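PDB 3A5V: alpha-galactosidase from Umbelopsis vinacea, which probably releases terminal alpha-galactosyl residues from galactosides by hydrolysis, as a tetrameric, N-glycosylated alpha-galactosidase of glycoside hydrolase family 27. Local coordinates for residues Gln26-Ala31 and Val48-Cys53; Thr340-Trp345 and Pro350-Ser355; Asn374-Asp379 and Leu388-Ser393. One frame throughout, in Å; residues are numbered along the deposited sequence.

Contact 1 (Gln26-Ala31 and Val48-Cys53)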
loop_
_atom_site.group_PDB
_atom_site.type_symbol
_atom_site.label_atom_id
_atom_site.label_comp_id
_atom_site.label_asym_id
_atom_site.label_seq_id
_atom_site.Cartn_x
_atom_site.Cartn_y
_atom_site.Cartn_z
ATOM N N GLN A 26 -14.133 19.595 -39.849
ATOM C CA GLN A 26 -14.694 18.821 -40.963
ATOM C C GLN A 26 -14.712 17.318 -40.720
ATOM O O GLN A 26 -15.676 16.643 -41.084
ATOM C CB GLN A 26 -13.998 19.123 -42.303
ATOM C CG GLN A 26 -14.840 18.680 -43.542
ATOM C CD GLN A 26 -16.296 19.188 -43.494
ATOM O OE1 GLN A 26 -16.544 20.402 -43.479
ATOM N NE2 GLN A 26 -17.261 18.254 -43.447
ATOM N N LEU A 27 -13.648 16.806 -40.102
ATOM C CA LEU A 27 -13.574 15.390 -39.754
ATOM C C LEU A 27 -14.639 15.019 -38.727
ATOM O O LEU A 27 -15.271 13.956 -38.824
ATOM C CB LEU A 27 -12.170 15.026 -39.251
ATOM C CG LEU A 27 -11.036 15.192 -40.272
ATOM C CD1 LEU A 27 -9.680 15.180 -39.561
ATOM C CD2 LEU A 27 -11.094 14.135 -41.379
ATOM N N ILE A 28 -14.842 15.887 -37.744
ATOM C CA ILE A 28 -15.875 15.648 -36.732
ATOM C C ILE A 28 -17.267 15.631 -37.387
ATOM O O ILE A 28 -18.089 14.753 -37.118
ATOM C CB ILE A 28 -15.811 16.686 -35.595
ATOM C CG1 ILE A 28 -14.526 16.476 -34.767
ATOM C CG2 ILE A 28 -17.084 16.589 -34.656
ATOM C CD1 ILE A 28 -14.095 17.691 -33.968
ATOM N N LEU A 29 -17.517 16.611 -38.252
ATOM C CA LEU A 29 -18.820 16.720 -38.916
ATOM C C LEU A 29 -19.075 15.521 -39.834
ATOM O O LEU A 29 -20.177 14.988 -39.851
ATOM C CB LEU A 29 -18.925 18.055 -39.678
ATOM C CG LEU A 29 -20.305 18.660 -39.959
ATOM C CD1 LEU A 29 -21.284 18.553 -38.788
ATOM C CD2 LEU A 29 -20.107 20.107 -40.387
ATOM N N ASP A 30 -18.055 15.067 -40.563
ATOM C CA ASP A 30 -18.194 13.867 -41.393
ATOM C C ASP A 30 -18.445 12.595 -40.573
ATOM O O ASP A 30 -19.213 11.727 -40.986
ATOM C CB ASP A 30 -16.966 13.654 -42.270
ATOM C CG ASP A 30 -16.872 14.652 -43.407
ATOM O OD1 ASP A 30 -17.857 15.380 -43.653
ATOM O OD2 ASP A 30 -15.794 14.706 -44.058
ATOM N N ALA A 31 -17.786 12.484 -39.421
ATOM C CA ALA A 31 -18.005 11.331 -38.532
ATOM C C ALA A 31 -19.430 11.354 -37.942
ATOM O O ALA A 31 -20.075 10.308 -37.864
ATOM C CB ALA A 31 -16.981 11.312 -37.438
ATOM N N VAL A 48 -21.088 12.456 -29.577
ATOM C CA VAL A 48 -19.901 12.671 -30.424
ATOM C C VAL A 48 -18.905 13.455 -29.571
ATOM O O VAL A 48 -19.103 14.638 -29.276
ATOM C CB VAL A 48 -20.219 13.460 -31.744
ATOM C CG1 VAL A 48 -18.903 13.741 -32.552
ATOM C CG2 VAL A 48 -21.249 12.691 -32.619
ATOM N N ILE A 49 -17.838 12.786 -29.163
ATOM C CA ILE A 49 -16.943 13.336 -28.145
ATOM C C ILE A 49 -15.652 13.785 -28.784
ATOM O O ILE A 49 -14.937 12.985 -29.388
ATOM C CB ILE A 49 -16.666 12.292 -27.013
ATOM C CG1 ILE A 49 -17.992 11.861 -26.353
ATOM C CG2 ILE A 49 -15.691 12.870 -25.968
ATOM C CD1 ILE A 49 -17.987 10.410 -25.836
ATOM N N ILE A 50 -15.366 15.083 -28.661
ATOM C CA ILE A 50 -14.143 15.665 -29.193
ATOM C C ILE A 50 -13.063 15.446 -28.131
ATOM O O ILE A 50 -13.188 15.956 -27.005
ATOM C CB ILE A 50 -14.331 17.198 -29.475
ATOM C CG1 ILE A 50 -15.463 17.426 -30.507
ATOM C CG2 ILE A 50 -12.997 17.864 -29.876
ATOM C CD1 ILE A 50 -15.864 18.932 -30.679
ATOM N N ASP A 51 -12.029 14.673 -28.472
ATOM C CA ASP A 51 -10.997 14.323 -27.485
ATOM C C ASP A 51 -9.901 15.413 -27.426
ATOM O O ASP A 51 -10.171 16.572 -27.745
ATOM C CB ASP A 51 -10.419 12.921 -27.767
ATOM C CG ASP A 51 -9.849 12.270 -26.515
ATOM O OD1 ASP A 51 -10.654 11.838 -25.658
ATOM O OD2 ASP A 51 -8.596 12.214 -26.387
ATOM N N ASP A 52 -8.674 15.050 -27.036
ATOM C CA ASP A 52 -7.587 16.014 -26.825
ATOM C C ASP A 52 -7.192 16.695 -28.156
ATOM O O ASP A 52 -7.473 16.168 -29.238
ATOM C CB ASP A 52 -6.369 15.253 -26.267
ATOM C CG ASP A 52 -5.415 16.120 -25.413
ATOM O OD1 ASP A 52 -5.619 17.358 -25.275
ATOM O OD2 ASP A 52 -4.445 15.518 -24.863
ATOM N N CYS A 53 -6.512 17.842 -28.056
ATOM C CA CYS A 53 -5.858 18.549 -29.194
ATOM C C CYS A 53 -6.812 19.478 -29.972
ATOM O O CYS A 53 -6.497 19.888 -31.092
ATOM C CB CYS A 53 -5.106 17.562 -30.108
ATOM S SG CYS A 53 -3.611 18.234 -30.886
#
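In the (beta/alpha)8 barrel, helix 25-38 packs on strand 47-49 and the residues just after it; Ile28 makes the contact from the helix. Its two branches part company. CG2 lies 4.0 Å from Val48 CG1. The longer arm carries CD1 to 3.7 Å from Ile50 CG1, and Ile50 CD1 is nearly as near. The split follows from the first torsion of Ile28 (chi1 -69°): CG1 stands beside the backbone N, and CG2 lies beside the carbonyl carbon. Ile28 and Ile50 cross at about a right angle. All three side chains are buried.

This is the usual layering of a TIM barrel, with helices laid against the outer face of a parallel sheet. Leu79 and Ile83 of helix 76-85 also touch Ile28, so the next helix shares the packing. Trp13 of strand 11-14 flanks Val48. Ile49 points the other way, away from the helix. Beyond the strand, Asp51 OD2 and Asp52 OD2 both bind a Tris molecule, probably from the crystallisation liquor. Asp52 N donates to Asp51 OD2 over 2.9 Å, from above the carboxylate plane.

Contact 2 (Thr340-Trp345 and Pro350-Ser355)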
loop_
_atom_site.group_PDB
_atom_site.type_symbol
_atom_site.label_atom_id
_atom_site.label_comp_id
_atom_site.label_asym_id
_atom_site.label_seq_id
_atom_site.Cartn_x
_atom_site.Cartn_y
_atom_site.Cartn_z
ATOM N N THR A 340 -23.794 -24.488 -14.793
ATOM C CA THR A 340 -24.859 -25.184 -14.075
ATOM C C THR A 340 -25.841 -24.137 -13.525
ATOM O O THR A 340 -25.483 -22.975 -13.354
ATOM C CB THR A 340 -24.313 -26.016 -12.906
ATOM O OG1 THR A 340 -23.893 -25.142 -11.853
ATOM C CG2 THR A 340 -23.101 -26.875 -13.353
ATOM N N TRP A 341 -27.072 -24.562 -13.262
ATOM C CA TRP A 341 -28.092 -23.685 -12.697
ATOM C C TRP A 341 -27.652 -23.215 -11.307
ATOM O O TRP A 341 -27.888 -22.051 -10.941
ATOM C CB TRP A 341 -29.438 -24.437 -12.609
ATOM C CG TRP A 341 -30.299 -24.534 -13.907
ATOM C CD1 TRP A 341 -31.663 -24.722 -13.954
ATOM C CD2 TRP A 341 -29.862 -24.468 -15.287
ATOM N NE1 TRP A 341 -32.093 -24.784 -15.263
ATOM C CE2 TRP A 341 -31.014 -24.621 -16.098
ATOM C CE3 TRP A 341 -28.609 -24.292 -15.917
ATOM C CZ2 TRP A 341 -30.953 -24.598 -17.504
ATOM C CZ3 TRP A 341 -28.546 -24.258 -17.303
ATOM C CH2 TRP A 341 -29.713 -24.422 -18.091
ATOM N N ASP A 342 -27.013 -24.104 -10.528
ATOM C CA ASP A 342 -26.575 -23.712 -9.188
ATOM C C ASP A 342 -25.495 -22.615 -9.243
ATOM O O ASP A 342 -25.408 -21.793 -8.332
ATOM C CB ASP A 342 -26.098 -24.906 -8.346
ATOM C CG ASP A 342 -27.256 -25.789 -7.879
ATOM O OD1 ASP A 342 -28.443 -25.365 -7.970
ATOM O OD2 ASP A 342 -26.971 -26.907 -7.425
ATOM N N ASP A 343 -24.665 -22.629 -10.281
ATOM C CA ASP A 343 -23.666 -21.564 -10.439
ATOM C C ASP A 343 -24.290 -20.272 -10.964
ATOM O O ASP A 343 -23.996 -19.198 -10.441
ATOM C CB ASP A 343 -22.540 -22.009 -11.351
ATOM C CG ASP A 343 -21.546 -22.928 -10.632
ATOM O OD1 ASP A 343 -21.432 -22.867 -9.379
ATOM O OD2 ASP A 343 -20.891 -23.699 -11.330
ATOM N N ILE A 344 -25.142 -20.382 -11.983
ATOM C CA ILE A 344 -25.808 -19.205 -12.571
ATOM C C ILE A 344 -26.550 -18.380 -11.506
ATOM O O ILE A 344 -26.485 -17.134 -11.519
ATOM C CB ILE A 344 -26.735 -19.598 -13.757
ATOM C CG1 ILE A 344 -25.880 -20.134 -14.925
ATOM C CG2 ILE A 344 -27.598 -18.385 -14.236
ATOM C CD1 ILE A 344 -26.671 -20.971 -15.973
ATOM N N TRP A 345 -27.242 -19.079 -10.595
ATOM C CA TRP A 345 -27.959 -18.435 -9.482
ATOM C C TRP A 345 -27.304 -18.716 -8.105
ATOM O O TRP A 345 -28.001 -18.867 -7.086
ATOM C CB TRP A 345 -29.457 -18.832 -9.498
ATOM C CG TRP A 345 -30.165 -18.221 -10.691
ATOM C CD1 TRP A 345 -30.604 -16.937 -10.803
ATOM C CD2 TRP A 345 -30.472 -18.859 -11.932
ATOM N NE1 TRP A 345 -31.182 -16.733 -12.031
ATOM C CE2 TRP A 345 -31.116 -17.893 -12.749
ATOM C CE3 TRP A 345 -30.272 -20.153 -12.439
ATOM C CZ2 TRP A 345 -31.554 -18.174 -14.043
ATOM C CZ3 TRP A 345 -30.705 -20.439 -13.731
ATOM C CH2 TRP A 345 -31.353 -19.451 -14.517
ATOM N N PRO A 350 -29.848 -21.647 -1.013
ATOM C CA PRO A 350 -30.252 -22.915 -1.604
ATOM C C PRO A 350 -31.551 -22.851 -2.436
ATOM O O PRO A 350 -32.036 -23.894 -2.884
ATOM C CB PRO A 350 -30.489 -23.770 -0.363
ATOM C CG PRO A 350 -31.179 -22.790 0.573
ATOM C CD PRO A 350 -30.368 -21.510 0.367
ATOM N N ASN A 351 -32.095 -21.648 -2.631
ATOM C CA ASN A 351 -33.405 -21.448 -3.268
ATOM C C ASN A 351 -33.349 -21.476 -4.793
ATOM O O ASN A 351 -33.736 -20.524 -5.461
ATOM C CB ASN A 351 -34.038 -20.156 -2.752
ATOM C CG ASN A 351 -34.021 -20.085 -1.229
ATOM O OD1 ASN A 351 -33.411 -19.192 -0.643
ATOM N ND2 ASN A 351 -34.626 -21.072 -0.588
ATOM N N VAL A 352 -32.831 -22.575 -5.324
ATOM C CA VAL A 352 -32.660 -22.733 -6.761
ATOM C C VAL A 352 -33.148 -24.117 -7.112
ATOM O O VAL A 352 -32.785 -25.110 -6.466
ATOM C CB VAL A 352 -31.173 -22.550 -7.217
ATOM C CG1 VAL A 352 -31.023 -22.831 -8.744
ATOM C CG2 VAL A 352 -30.640 -21.142 -6.836
ATOM N N ASP A 353 -34.000 -24.175 -8.122
ATOM C CA ASP A 353 -34.453 -25.441 -8.657
ATOM C C ASP A 353 -33.633 -25.799 -9.895
ATOM O O ASP A 353 -33.864 -25.252 -10.995
ATOM C CB ASP A 353 -35.949 -25.348 -8.983
ATOM C CG ASP A 353 -36.477 -26.598 -9.642
ATOM O OD1 ASP A 353 -35.783 -27.631 -9.610
ATOM O OD2 ASP A 353 -37.589 -26.525 -10.208
ATOM N N SER A 354 -32.688 -26.729 -9.725
ATOM C CA SER A 354 -31.788 -27.115 -10.819
ATOM C C SER A 354 -32.496 -27.881 -11.928
ATOM O O SER A 354 -31.999 -27.939 -13.053
ATOM C CB SER A 354 -30.560 -27.894 -10.316
ATOM O OG SER A 354 -30.918 -28.873 -9.362
ATOM N N SER A 355 -33.670 -28.447 -11.635
ATOM C CA SER A 355 -34.437 -29.178 -12.666
ATOM C C SER A 355 -35.341 -28.274 -13.511
ATOM O O SER A 355 -35.981 -28.746 -14.441
ATOM C CB SER A 355 -35.294 -30.283 -12.039
ATOM O OG SER A 355 -36.348 -29.719 -11.273
HETATM O O HOH W 1 -30.349 -26.463 -6.690
#
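This is a local, partly buried packing contact in the C-terminal beta-sandwich domain. The short helix 341-344 meets the loop 350-355 that follows it in the chain and leads to strand 358-362. Val352 is the main point of contact. Its CG1 sits 3.9 Å from Trp341 O and close to Asp342 OD1. Its other methyl, CG2, turns to Trp345 and lies 3.7 Å from Trp345 CB. CG1 is anti to the backbone N (chi1 176°), and this puts CG1 toward the first turn and CG2 toward Trp345, the residue just after the helix.

The Trp341 ring takes the other part of the loop. Asp353 O lies at its edge, near the ring plane. Ser354 O approaches obliquely, 3.4 Å from Trp341 CD1. The indole NE1 donates to Arg356 O, of the residue after 350-355. Trp345 CZ3 stands over one face of the Trp341 ring, toward its rim. Ile358 touches both tryptophans, so strand 358-362 backs them.

The helix starts with an N-cap: Thr340 OG1 accepts from Asp343 N. In the loop, Asp353 OD1 accepts from Ser355 N, which makes an Asx turn. In one of its two modelled conformers, Ser355 OG also donates to the syn side of this oxygen. Pro350, which follows a cis peptide bond, packs on Gly247 of a second subunit.

A water also spans the two segments. It donates to Asp342 OD1 and, over 2.8 Å, to Val352 O.

Contact 3 (Asn374-Asp379 and Leu388-Ser393). With NAG (2-acetamido-2-deoxy-beta-D-glucopyranose), chain D; NAG (2-acetamido-2-deoxy-beta-D-glucopyranose), chain B.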
loop_
_atom_site.group_PDB
_atom_site.type_symbol
_atom_site.label_atom_id
_atom_site.label_comp_id
_atom_site.label_asym_id
_atom_site.label_seq_id
_atom_site.Cartn_x
_atom_site.Cartn_y
_atom_site.Cartn_z
ATOM N N ASN A 374 -30.885 -27.983 -15.572
ATOM C CA ASN A 374 -29.691 -28.403 -14.821
ATOM C C ASN A 374 -28.372 -27.720 -15.199
ATOM O O ASN A 374 -27.664 -27.221 -14.324
ATOM C CB ASN A 374 -29.511 -29.930 -14.883
ATOM C CG ASN A 374 -30.552 -30.676 -14.059
ATOM O OD1 ASN A 374 -31.539 -31.146 -14.602
ATOM N ND2 ASN A 374 -30.339 -30.770 -12.745
ATOM N N HIS A 375 -28.045 -27.731 -16.494
ATOM C CA HIS A 375 -26.767 -27.195 -16.982
ATOM C C HIS A 375 -26.877 -26.996 -18.488
ATOM O O HIS A 375 -27.762 -27.569 -19.136
ATOM C CB HIS A 375 -25.612 -28.172 -16.701
ATOM C CG HIS A 375 -25.772 -29.491 -17.396
ATOM N ND1 HIS A 375 -26.135 -30.639 -16.730
ATOM C CD2 HIS A 375 -25.656 -29.834 -18.702
ATOM C CE1 HIS A 375 -26.228 -31.637 -17.591
ATOM N NE2 HIS A 375 -25.950 -31.172 -18.796
ATOM N N ILE A 376 -25.965 -26.205 -19.039
ATOM C CA ILE A 376 -25.847 -26.088 -20.485
ATOM C C ILE A 376 -24.366 -26.212 -20.877
ATOM O O ILE A 376 -23.499 -25.617 -20.235
ATOM C CB ILE A 376 -26.448 -24.740 -20.990
ATOM C CG1 ILE A 376 -26.442 -24.683 -22.535
ATOM C CG2 ILE A 376 -25.731 -23.538 -20.325
ATOM C CD1 ILE A 376 -27.279 -23.535 -23.129
ATOM N N THR A 377 -24.083 -26.984 -21.925
ATOM C CA THR A 377 -22.716 -27.145 -22.413
ATOM C C THR A 377 -22.639 -26.637 -23.850
ATOM O O THR A 377 -23.422 -27.066 -24.708
ATOM C CB THR A 377 -22.244 -28.642 -22.323
ATOM O OG1 THR A 377 -22.267 -29.074 -20.952
ATOM C CG2 THR A 377 -20.808 -28.815 -22.868
ATOM N N LEU A 378 -21.704 -25.733 -24.120
ATOM C CA LEU A 378 -21.579 -25.127 -25.458
ATOM C C LEU A 378 -20.131 -25.010 -25.905
ATOM O O LEU A 378 -19.228 -24.863 -25.072
ATOM C CB LEU A 378 -22.195 -23.719 -25.474
ATOM C CG LEU A 378 -23.695 -23.558 -25.232
ATOM C CD1 LEU A 378 -24.029 -22.080 -25.193
ATOM C CD2 LEU A 378 -24.515 -24.261 -26.316
ATOM N N ASP A 379 -19.935 -25.037 -27.224
ATOM C CA ASP A 379 -18.640 -24.717 -27.841
ATOM C C ASP A 379 -18.337 -23.225 -27.702
ATOM O O ASP A 379 -19.152 -22.386 -28.075
ATOM C CB ASP A 379 -18.670 -25.048 -29.330
ATOM C CG ASP A 379 -18.722 -26.537 -29.596
ATOM O OD1 ASP A 379 -17.874 -27.267 -29.060
ATOM O OD2 ASP A 379 -19.599 -26.966 -30.369
ATOM N N LEU A 388 -25.550 -15.511 -23.578
ATOM C CA LEU A 388 -26.838 -16.185 -23.478
ATOM C C LEU A 388 -27.820 -15.363 -22.686
ATOM O O LEU A 388 -27.435 -14.668 -21.720
ATOM C CB LEU A 388 -26.692 -17.557 -22.780
ATOM C CG LEU A 388 -25.572 -18.476 -23.290
ATOM C CD1 LEU A 388 -25.437 -19.709 -22.378
ATOM C CD2 LEU A 388 -25.806 -18.878 -24.761
ATOM N N LYS A 389 -29.089 -15.453 -23.083
ATOM C CA LYS A 389 -30.181 -14.955 -22.257
ATOM C C LYS A 389 -31.116 -16.094 -21.856
ATOM O O LYS A 389 -31.650 -16.807 -22.713
ATOM C CB LYS A 389 -30.967 -13.855 -22.986
ATOM C CG LYS A 389 -32.081 -13.228 -22.122
ATOM C CD LYS A 389 -32.868 -12.208 -22.931
ATOM C CE LYS A 389 -34.028 -11.617 -22.130
ATOM N NZ LYS A 389 -34.729 -10.613 -22.965
ATOM N N PHE A 390 -31.296 -16.249 -20.546
ATOM C CA PHE A 390 -32.241 -17.213 -19.980
ATOM C C PHE A 390 -33.571 -16.502 -19.852
ATOM O O PHE A 390 -33.640 -15.430 -19.239
ATOM C CB PHE A 390 -31.752 -17.709 -18.608
ATOM C CG PHE A 390 -30.690 -18.792 -18.689
ATOM C CD1 PHE A 390 -29.444 -18.529 -19.253
ATOM C CD2 PHE A 390 -30.949 -20.065 -18.196
ATOM C CE1 PHE A 390 -28.446 -19.545 -19.346
ATOM C CE2 PHE A 390 -29.985 -21.077 -18.267
ATOM C CZ PHE A 390 -28.725 -20.823 -18.854
ATOM N N MET A 391 -34.618 -17.085 -20.437
ATOM C CA MET A 391 -35.910 -16.400 -20.564
ATOM C C MET A 391 -36.761 -16.491 -19.299
ATOM O O MET A 391 -37.829 -15.893 -19.201
ATOM C CB MET A 391 -36.672 -16.907 -21.801
ATOM C CG MET A 391 -35.908 -16.728 -23.100
ATOM S SD MET A 391 -35.517 -15.003 -23.514
ATOM C CE MET A 391 -37.141 -14.435 -23.992
ATOM N N ASP A 392 -36.250 -17.228 -18.317
ATOM C CA ASP A 392 -36.868 -17.325 -17.010
ATOM C C ASP A 392 -35.759 -17.624 -15.998
ATOM O O ASP A 392 -34.584 -17.785 -16.364
ATOM C CB ASP A 392 -37.947 -18.427 -16.996
ATOM C CG ASP A 392 -39.078 -18.157 -15.971
ATOM O OD1 ASP A 392 -38.853 -17.469 -14.950
ATOM O OD2 ASP A 392 -40.210 -18.630 -16.200
ATOM N N SER A 393 -36.143 -17.681 -14.729
ATOM C CA SER A 393 -35.221 -17.893 -13.622
ATOM C C SER A 393 -35.480 -19.248 -12.971
ATOM O O SER A 393 -36.621 -19.712 -12.923
ATOM C CB SER A 393 -35.436 -16.793 -12.583
ATOM O OG SER A 393 -34.661 -17.032 -11.427
HETATM C C1 NAG D . -42.532 -21.102 -18.409
HETATM C C2 NAG D . -43.163 -19.711 -18.278
HETATM C C3 NAG D . -43.852 -19.507 -16.926
HETATM C C4 NAG D . -44.651 -20.733 -16.454
HETATM C C5 NAG D . -43.890 -22.041 -16.722
HETATM C C6 NAG D . -44.722 -23.284 -16.393
HETATM C C7 NAG D . -42.055 -17.941 -19.558
HETATM C C8 NAG D . -40.983 -16.885 -19.560
HETATM N N2 NAG D . -42.188 -18.643 -18.437
HETATM O O3 NAG D . -44.684 -18.364 -17.022
HETATM O O4 NAG D . -44.905 -20.615 -15.067
HETATM O O5 NAG D . -43.480 -22.097 -18.081
HETATM O O6 NAG D . -45.674 -23.513 -17.417
HETATM O O7 NAG D . -42.737 -18.122 -20.565
HETATM C C1 NAG B . -39.313 -23.750 -21.679
HETATM C C2 NAG B . -40.450 -24.479 -20.939
HETATM C C3 NAG B . -41.586 -23.512 -20.590
HETATM C C4 NAG B . -41.044 -22.294 -19.838
HETATM C C5 NAG B . -39.842 -21.693 -20.589
HETATM C C6 NAG B . -39.217 -20.542 -19.795
HETATM C C7 NAG B . -41.050 -26.825 -21.215
HETATM C C8 NAG B . -41.392 -27.932 -22.177
HETATM N N2 NAG B . -40.957 -25.597 -21.723
HETATM O O3 NAG B . -42.556 -24.164 -19.798
HETATM O O4 NAG B . -42.049 -21.300 -19.754
HETATM O O5 NAG B . -38.874 -22.681 -20.853
HETATM O O6 NAG B . -38.222 -19.901 -20.557
HETATM O O7 NAG B . -40.894 -27.074 -20.010
#
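Leu378 and Leu388 meet tip to tip: Leu378 CD1 is 3.7 Å from Leu388 CD2, and Leu388 CD1 is only slightly farther from the same methyl. Ile376 adds two looser contacts. Its CD1 comes to 4.3 Å from Leu388 CD1, and its CG2 lies at the edge of the Phe390 ring, near CZ. These are apolar contacts, and Ile376, Leu388 and Phe390 are buried.

The backbones stay well apart. The axes of the two strand segments come no closer than 11.8 Å and run at 161°, close to antiparallel. Such spacing leaves room for a layer of side chains between two sheets. Each strand is held by its own sheet. Ile376 and Leu378 bond through the backbone to strand 335-340. Leu388 and Lys389 bond to strands 322-329 and 358-362. Leu327 touches Leu378, Val360 touches Leu388 and Phe390, and the Trp341 ring meets Phe390 edge-to-face.

Past the strand, the chain passes a glycan. Asp392 OD2 accepts from N2 of the N-acetylglucosamine in chain D over 3.0 Å, in a nearly straight bond. With chi1 at -152° the carboxylate swings out to the sugar. The other oxygen, Asp392 OD1, takes the bond from Ser393 N on its anti side, 20° out of the carboxylate plane. Thus each carboxylate oxygen has a donor, which should help fix its rotation. The methyl C8 of the chain D sugar lies 3.3 Å from Met391 O. The chain B sugar also touches here: its C6 lies 3.7 Å from Asp392 CB.

Two stacked antiparallel sheets with apolar side chains between them are the mark of a beta sandwich, here the C-terminal domain.

How the contacts relate
From the N terminus, contact 1 comes first. It closes the 16-residue connection from helix 25-38 to strand 47-49 in the barrel. Contacts 2 and 3 follow in series in the C-terminal beta sandwich. Contact 2 closes the turn after helix 341-344, and contact 3 closes the connection from strand 375-380, in the small sheet, to strand 384-390, in the six-stranded sheet. None of the loops nest or cross. Contact 1 is remote, its centre about 48 Å from that of contact 2 and 42 Å from that of contact 3, across the chain's centre. Contacts 2 and 3 touch: Trp341 N probably bonds to Asn374 O over 2.9 Å. This joins helix 341-344 to strand 375-380 at their starts.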